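PDB 6J3E: glutathione S-transferase from Ceriporiopsis subvermispora, which is a serine-type glutathione S-transferase that binds glutathione and probably conjugates it to electrophilic substrates. Local coordinates for residues K81-S86 against A90-K95; I5-I10 against W25-T30. One frame throughout, in Å; residues are numbered along the deposited sequence.

Interaction 1 of 2, residues K81-S86 against A90-K95. With EDO (1,2-ethanediol), chain D.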
loop_
_atom_site.group_PDB
_atom_site.type_symbol
_atom_site.label_atom_id
_atom_site.label_comp_id
_atom_site.label_asym_id
_atom_site.label_seq_id
_atom_site.Cartn_x
_atom_site.Cartn_y
_atom_site.Cartn_z
ATOM N N LYS A 81 13.543 26.320 -8.718
ATOM C CA LYS A 81 13.038 24.991 -9.032
ATOM C C LYS A 81 11.515 24.998 -9.095
ATOM O O LYS A 81 10.841 25.783 -8.423
ATOM C CB LYS A 81 13.504 23.957 -8.001
ATOM C CG LYS A 81 15.015 23.736 -7.946
ATOM C CD LYS A 81 15.452 22.502 -8.733
ATOM C CE LYS A 81 16.890 22.116 -8.390
ATOM N NZ LYS A 81 17.273 20.807 -8.998
ATOM N N THR A 82 10.982 24.116 -9.927
ATOM C CA THR A 82 9.551 23.865 -10.005
ATOM C C THR A 82 9.325 22.393 -9.721
ATOM O O THR A 82 9.968 21.540 -10.339
ATOM C CB THR A 82 9.000 24.255 -11.373
ATOM O OG1 THR A 82 9.045 25.679 -11.499
ATOM C CG2 THR A 82 7.559 23.796 -11.543
ATOM N N ILE A 83 8.435 22.098 -8.775
ATOM C CA ILE A 83 8.147 20.730 -8.361
ATOM C C ILE A 83 6.669 20.443 -8.570
ATOM O O ILE A 83 5.809 21.281 -8.276
ATOM C CB ILE A 83 8.543 20.484 -6.896
ATOM C CG1 ILE A 83 9.973 20.967 -6.653
ATOM C CG2 ILE A 83 8.440 19.008 -6.565
ATOM C CD1 ILE A 83 10.053 22.352 -6.056
ATOM N N SER A 84 6.377 19.255 -9.086
ATOM C CA SER A 84 5.011 18.795 -9.271
ATOM C C SER A 84 4.826 17.457 -8.568
ATOM O O SER A 84 5.798 16.761 -8.259
ATOM C CB SER A 84 4.665 18.660 -10.753
ATOM O OG SER A 84 5.435 17.636 -11.359
ATOM N N ASP A 85 3.556 17.107 -8.340
ATOM C CA ASP A 85 3.124 15.930 -7.578
ATOM C C ASP A 85 3.319 16.203 -6.094
ATOM O O ASP A 85 4.444 16.469 -5.647
ATOM C CB ASP A 85 3.855 14.641 -8.005
ATOM C CG ASP A 85 3.311 13.393 -7.307
ATOM O OD1 ASP A 85 3.523 13.252 -6.087
ATOM O OD2 ASP A 85 2.659 12.551 -7.974
ATOM N N SER A 86 2.226 16.124 -5.328
ATOM C CA SER A 86 2.251 16.550 -3.929
ATOM C C SER A 86 3.250 15.762 -3.095
ATOM O O SER A 86 3.827 16.315 -2.152
ATOM C CB SER A 86 0.854 16.444 -3.313
ATOM O OG SER A 86 0.187 15.267 -3.726
ATOM N N ALA A 90 6.286 17.569 -1.096
ATOM C CA ALA A 90 6.536 17.389 0.322
ATOM C C ALA A 90 8.007 17.111 0.562
ATOM O O ALA A 90 8.618 17.694 1.468
ATOM C CB ALA A 90 5.662 16.256 0.877
ATOM N N ARG A 91 8.602 16.239 -0.262
ATOM C CA ARG A 91 10.013 15.912 -0.072
ATOM C C ARG A 91 10.884 17.115 -0.353
ATOM O O ARG A 91 11.854 17.365 0.371
ATOM C CB ARG A 91 10.434 14.744 -0.960
ATOM C CG ARG A 91 9.708 13.452 -0.618
ATOM C CD ARG A 91 10.139 12.300 -1.502
ATOM N NE ARG A 91 9.719 11.024 -0.958
ATOM C CZ ARG A 91 8.500 10.542 -1.087
ATOM N NH1 ARG A 91 8.214 9.351 -0.559
ATOM N NH2 ARG A 91 7.539 11.233 -1.739
ATOM N N TYR A 92 10.559 17.858 -1.416
ATOM C CA TYR A 92 11.309 19.066 -1.711
ATOM C C TYR A 92 11.217 20.049 -0.558
ATOM O O TYR A 92 12.217 20.657 -0.170
ATOM C CB TYR A 92 10.793 19.701 -2.990
ATOM C CG TYR A 92 11.321 21.093 -3.159
ATOM C CD1 TYR A 92 12.547 21.316 -3.786
ATOM C CD2 TYR A 92 10.605 22.192 -2.673
ATOM C CE1 TYR A 92 13.042 22.592 -3.940
ATOM C CE2 TYR A 92 11.092 23.471 -2.817
ATOM C CZ TYR A 92 12.310 23.663 -3.455
ATOM O OH TYR A 92 12.788 24.933 -3.586
ATOM N N LEU A 93 10.019 20.241 -0.014
ATOM C CA LEU A 93 9.877 21.165 1.105
ATOM C C LEU A 93 10.673 20.698 2.327
ATOM O O LEU A 93 11.284 21.523 3.023
ATOM C CB LEU A 93 8.400 21.339 1.440
ATOM C CG LEU A 93 7.626 21.986 0.295
ATOM C CD1 LEU A 93 6.167 22.163 0.666
ATOM C CD2 LEU A 93 8.286 23.304 -0.082
ATOM N N ASP A 94 10.671 19.381 2.610
ATOM C CA ASP A 94 11.515 18.827 3.676
ATOM C C ASP A 94 12.974 19.210 3.458
ATOM O O ASP A 94 13.661 19.657 4.378
ATOM C CB ASP A 94 11.408 17.293 3.726
ATOM C CG ASP A 94 10.314 16.773 4.663
ATOM O OD1 ASP A 94 9.553 17.578 5.248
ATOM O OD2 ASP A 94 10.207 15.519 4.790
ATOM N N LYS A 95 13.457 19.028 2.231
ATOM C CA LYS A 95 14.881 19.098 1.947
ATOM C C LYS A 95 15.353 20.533 1.739
ATOM O O LYS A 95 16.518 20.849 1.997
ATOM C CB LYS A 95 15.194 18.220 0.728
ATOM C CG LYS A 95 16.301 18.728 -0.171
ATOM C CD LYS A 95 16.050 18.348 -1.620
ATOM C CE LYS A 95 16.938 19.158 -2.570
ATOM N NZ LYS A 95 16.466 19.056 -3.985
HETATM C C1 EDO D . -0.429 15.262 -8.182
HETATM O O1 EDO D . -1.544 14.783 -8.952
HETATM C C2 EDO D . -0.287 14.411 -6.929
HETATM O O2 EDO D . -1.112 14.959 -5.901
#
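Strand 81-84 turns directly into helix 86-96, and the helix folds back along the strand so that the CA atoms of Ile83 and Tyr92 lie 7.5 Å apart. Across this gap the two side chains cross at about a right angle. Ile83 CD1 sits almost over the centre of the Tyr92 ring, 3.3 Å from the centroid and only 7° off the ring normal. This is a CH-pi contact over the ring face. The Tyr92 ring is turned toward the strand, its CG anti to the backbone N (chi1 167°). Ile83 CG1 follows at 3.7 Å from Tyr92 CG. Lys81 adds a looser, oblique contact, with its CB 4.3 Å from Tyr92 CE1. The far end of the tyrosine is fixed by a hydrogen bond from its OH to Asp76 on the adjoining strand. With an alanine here the ring and hydroxyl are gone, which would probably leave Ile83 CD1 without its packing surface and Asp76 without this partner. Nearer the turn, Ala90 N donates to Ser86 O over 3.0 Å, a bond of the first helical turn. Asp85 is the N-cap, its OD1 accepting from Ala87 N. Ser86 OG meets O2 of a bound ethanediol at 2.6 Å and also bonds to Lys26 and Tyr206. Ser86 binds glutathione, and the ethanediol bonds to Asn23 and Lys26 of the same site. The strand-to-capped-helix turn is that of the thioredoxin-like N-terminal domain of glutathione S-transferases, with a glutathione-binding serine at the helix start.

Interaction 2 of 2, residues I5-I10 against W25-T30. With EDO (1,2-ethanediol), chain D.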
loop_
_atom_site.group_PDB
_atom_site.type_symbol
_atom_site.label_atom_id
_atom_site.label_comp_id
_atom_site.label_asym_id
_atom_site.label_seq_id
_atom_site.Cartn_x
_atom_site.Cartn_y
_atom_site.Cartn_z
ATOM N N ILE A 5 6.913 31.636 -2.419
ATOM C CA ILE A 5 6.521 30.433 -3.155
ATOM C C ILE A 5 5.254 30.693 -3.952
ATOM O O ILE A 5 4.263 31.217 -3.431
ATOM C CB ILE A 5 6.298 29.259 -2.196
ATOM C CG1 ILE A 5 7.603 28.844 -1.552
ATOM C CG2 ILE A 5 5.731 28.045 -2.953
ATOM C CD1 ILE A 5 8.362 27.872 -2.405
ATOM N N GLN A 6 5.269 30.296 -5.213
ATOM C CA GLN A 6 4.077 30.327 -6.032
ATOM C C GLN A 6 3.448 28.937 -6.029
ATOM O O GLN A 6 4.140 27.932 -6.237
ATOM C CB GLN A 6 4.424 30.794 -7.439
ATOM C CG GLN A 6 5.099 32.148 -7.429
ATOM C CD GLN A 6 5.011 32.830 -8.765
ATOM O OE1 GLN A 6 4.345 33.861 -8.908
ATOM N NE2 GLN A 6 5.671 32.251 -9.770
ATOM N N PHE A 7 2.146 28.883 -5.759
ATOM C CA PHE A 7 1.423 27.634 -5.535
ATOM C C PHE A 7 0.233 27.607 -6.472
ATOM O O PHE A 7 -0.690 28.408 -6.319
ATOM C CB PHE A 7 0.967 27.519 -4.082
ATOM C CG PHE A 7 -0.022 26.411 -3.827
ATOM C CD1 PHE A 7 0.235 25.116 -4.242
ATOM C CD2 PHE A 7 -1.190 26.658 -3.117
ATOM C CE1 PHE A 7 -0.674 24.096 -3.977
ATOM C CE2 PHE A 7 -2.094 25.648 -2.851
ATOM C CZ PHE A 7 -1.835 24.364 -3.278
ATOM N N TYR A 8 0.241 26.683 -7.424
ATOM C CA TYR A 8 -0.784 26.633 -8.457
ATOM C C TYR A 8 -1.873 25.649 -8.060
ATOM O O TYR A 8 -1.588 24.512 -7.668
ATOM C CB TYR A 8 -0.163 26.273 -9.807
ATOM C CG TYR A 8 0.868 27.308 -10.240
ATOM C CD1 TYR A 8 2.160 27.311 -9.706
ATOM C CD2 TYR A 8 0.549 28.297 -11.166
ATOM C CE1 TYR A 8 3.104 28.271 -10.087
ATOM C CE2 TYR A 8 1.489 29.251 -11.556
ATOM C CZ TYR A 8 2.759 29.234 -11.014
ATOM O OH TYR A 8 3.677 30.179 -11.402
ATOM N N ASP A 9 -3.118 26.097 -8.178
ATOM C CA ASP A 9 -4.280 25.414 -7.636
ATOM C C ASP A 9 -5.433 25.631 -8.608
ATOM O O ASP A 9 -5.398 26.537 -9.441
ATOM C CB ASP A 9 -4.597 25.952 -6.226
ATOM C CG ASP A 9 -5.495 25.032 -5.401
ATOM O OD1 ASP A 9 -6.015 24.017 -5.917
ATOM O OD2 ASP A 9 -5.709 25.369 -4.222
ATOM N N ILE A 10 -6.439 24.768 -8.503
ATOM C CA ILE A 10 -7.609 24.766 -9.378
ATOM C C ILE A 10 -8.768 25.397 -8.612
ATOM O O ILE A 10 -9.175 24.849 -7.573
ATOM C CB ILE A 10 -7.978 23.339 -9.811
ATOM C CG1 ILE A 10 -6.842 22.682 -10.587
ATOM C CG2 ILE A 10 -9.266 23.327 -10.613
ATOM C CD1 ILE A 10 -7.038 21.171 -10.793
ATOM N N TRP A 25 -4.885 20.109 -1.964
ATOM C CA TRP A 25 -4.971 20.336 -0.530
ATOM C C TRP A 25 -3.867 19.598 0.212
ATOM O O TRP A 25 -3.392 20.076 1.254
ATOM C CB TRP A 25 -6.325 19.915 0.004
ATOM C CG TRP A 25 -7.257 21.049 0.199
ATOM C CD1 TRP A 25 -8.340 21.359 -0.568
ATOM C CD2 TRP A 25 -7.208 22.029 1.242
ATOM N NE1 TRP A 25 -8.970 22.478 -0.071
ATOM C CE2 TRP A 25 -8.298 22.904 1.045
ATOM C CE3 TRP A 25 -6.345 22.254 2.322
ATOM C CZ2 TRP A 25 -8.550 23.986 1.883
ATOM C CZ3 TRP A 25 -6.596 23.333 3.160
ATOM C CH2 TRP A 25 -7.688 24.189 2.929
ATOM N N LYS A 26 -3.441 18.443 -0.305
ATOM C CA LYS A 26 -2.274 17.792 0.269
ATOM C C LYS A 26 -1.124 18.784 0.341
ATOM O O LYS A 26 -0.500 18.955 1.392
ATOM C CB LYS A 26 -1.889 16.556 -0.547
ATOM C CG LYS A 26 -2.857 15.380 -0.412
ATOM C CD LYS A 26 -2.315 14.110 -1.082
ATOM C CE LYS A 26 -2.869 13.949 -2.465
ATOM N NZ LYS A 26 -2.031 13.152 -3.379
ATOM N N THR A 27 -0.893 19.517 -0.749
ATOM C CA THR A 27 0.217 20.470 -0.779
ATOM C C THR A 27 -0.110 21.752 -0.016
ATOM O O THR A 27 0.775 22.333 0.628
ATOM C CB THR A 27 0.610 20.756 -2.231
ATOM O OG1 THR A 27 1.241 19.588 -2.762
ATOM C CG2 THR A 27 1.587 21.931 -2.342
ATOM N N ARG A 28 -1.368 22.198 -0.048
ATOM C CA ARG A 28 -1.756 23.335 0.778
ATOM C C ARG A 28 -1.579 23.005 2.258
ATOM O O ARG A 28 -0.942 23.760 3.005
ATOM C CB ARG A 28 -3.200 23.751 0.477
ATOM C CG ARG A 28 -3.646 25.006 1.231
ATOM C CD ARG A 28 -5.051 25.477 0.850
ATOM N NE ARG A 28 -5.155 25.896 -0.544
ATOM C CZ ARG A 28 -4.782 27.089 -1.010
ATOM N NH1 ARG A 28 -4.257 28.004 -0.204
ATOM N NH2 ARG A 28 -4.935 27.370 -2.297
ATOM N N TYR A 29 -2.130 21.870 2.700
ATOM C CA TYR A 29 -1.910 21.433 4.073
ATOM C C TYR A 29 -0.422 21.439 4.410
ATOM O O TYR A 29 -0.013 21.964 5.453
ATOM C CB TYR A 29 -2.502 20.033 4.286
ATOM C CG TYR A 29 -3.945 19.984 4.767
ATOM C CD1 TYR A 29 -4.382 20.780 5.826
ATOM C CD2 TYR A 29 -4.859 19.116 4.188
ATOM C CE1 TYR A 29 -5.695 20.717 6.283
ATOM C CE2 TYR A 29 -6.167 19.050 4.633
ATOM C CZ TYR A 29 -6.587 19.849 5.680
ATOM O OH TYR A 29 -7.906 19.777 6.114
ATOM N N THR A 30 0.411 20.901 3.509
ATOM C CA THR A 30 1.840 20.788 3.799
ATOM C C THR A 30 2.493 22.166 3.953
ATOM O O THR A 30 3.278 22.383 4.890
ATOM C CB THR A 30 2.530 19.951 2.714
ATOM O OG1 THR A 30 1.845 18.696 2.575
ATOM C CG2 THR A 30 3.975 19.652 3.096
HETATM C C1 EDO D . -0.429 15.262 -8.182
HETATM O O1 EDO D . -1.544 14.783 -8.952
HETATM C C2 EDO D . -0.287 14.411 -6.929
HETATM O O2 EDO D . -1.112 14.959 -5.901
#
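Asp9, the salt-bridge partner of Arg28, has its OD1 gripped twice: by Ile10 N at 2.7 Å, from out of the carboxylate plane, and by Thr24 OG1. The other oxygen serves the helix. Arg28 NH2 donates to Asp9 OD2 over 2.9 Å in a nearly straight bond of 168°. The bond uses the anti lone pair of OD2 and lies close to the guanidinium plane. Arg28 NH2 has a further weak bond to Thr40 OG1. The charge pair is buried, so each group probably offsets the charge of the other. Phe7 meets the same guanidinium from its face. Phe7 CE2 stands 3.3 Å above that plane, offset toward the rim, while the guanidinium lies at the edge of the ring. The two planes are 70° apart. A bend at chi3 of Arg28 turns its head group to the aspartate, and its CD packs over one face of the Trp25 ring. On the other side of CZ, Phe7 CE1 touches Thr27 CG2 at 3.5 Å, an oblique contact. Lys26 points elsewhere: its NZ donates to ethanediol O2 at 3.2 Å, and this lysine binds glutathione. Strand 5-9 and helix 25-30 run roughly antiparallel, at 151°, with their axes 9.8 Å apart at closest. They belong to the first strand and the helix of the beta-alpha-beta unit completed by strand 38-42, whose Tyr38 ring meets Phe7 at about a right angle. Helix 206-222 packs on Trp25, Lys26, Tyr29 and Thr30, and Val253 and Pro254 near the C terminus touch Arg28.

How the interactions relate
From the N terminus, interaction 2 comes first. It closes a loop of 14 residues between strand 5-9 and helix 22-34. The chain then passes through strands 38-42 and 73-76 before interaction 1 closes a much shorter loop, three residues long, between strand 81-84 and helix 86-96. The two contacts are in series and neither nest nor cross. Both bring a helix to the same mixed sheet, and their centres are 11 Å apart. The helices also meet directly: Leu93 packs on Thr30, and Ser86 on Thr27. The contacts meet at the glutathione site, where Ser86 and Lys26 share one ethanediol.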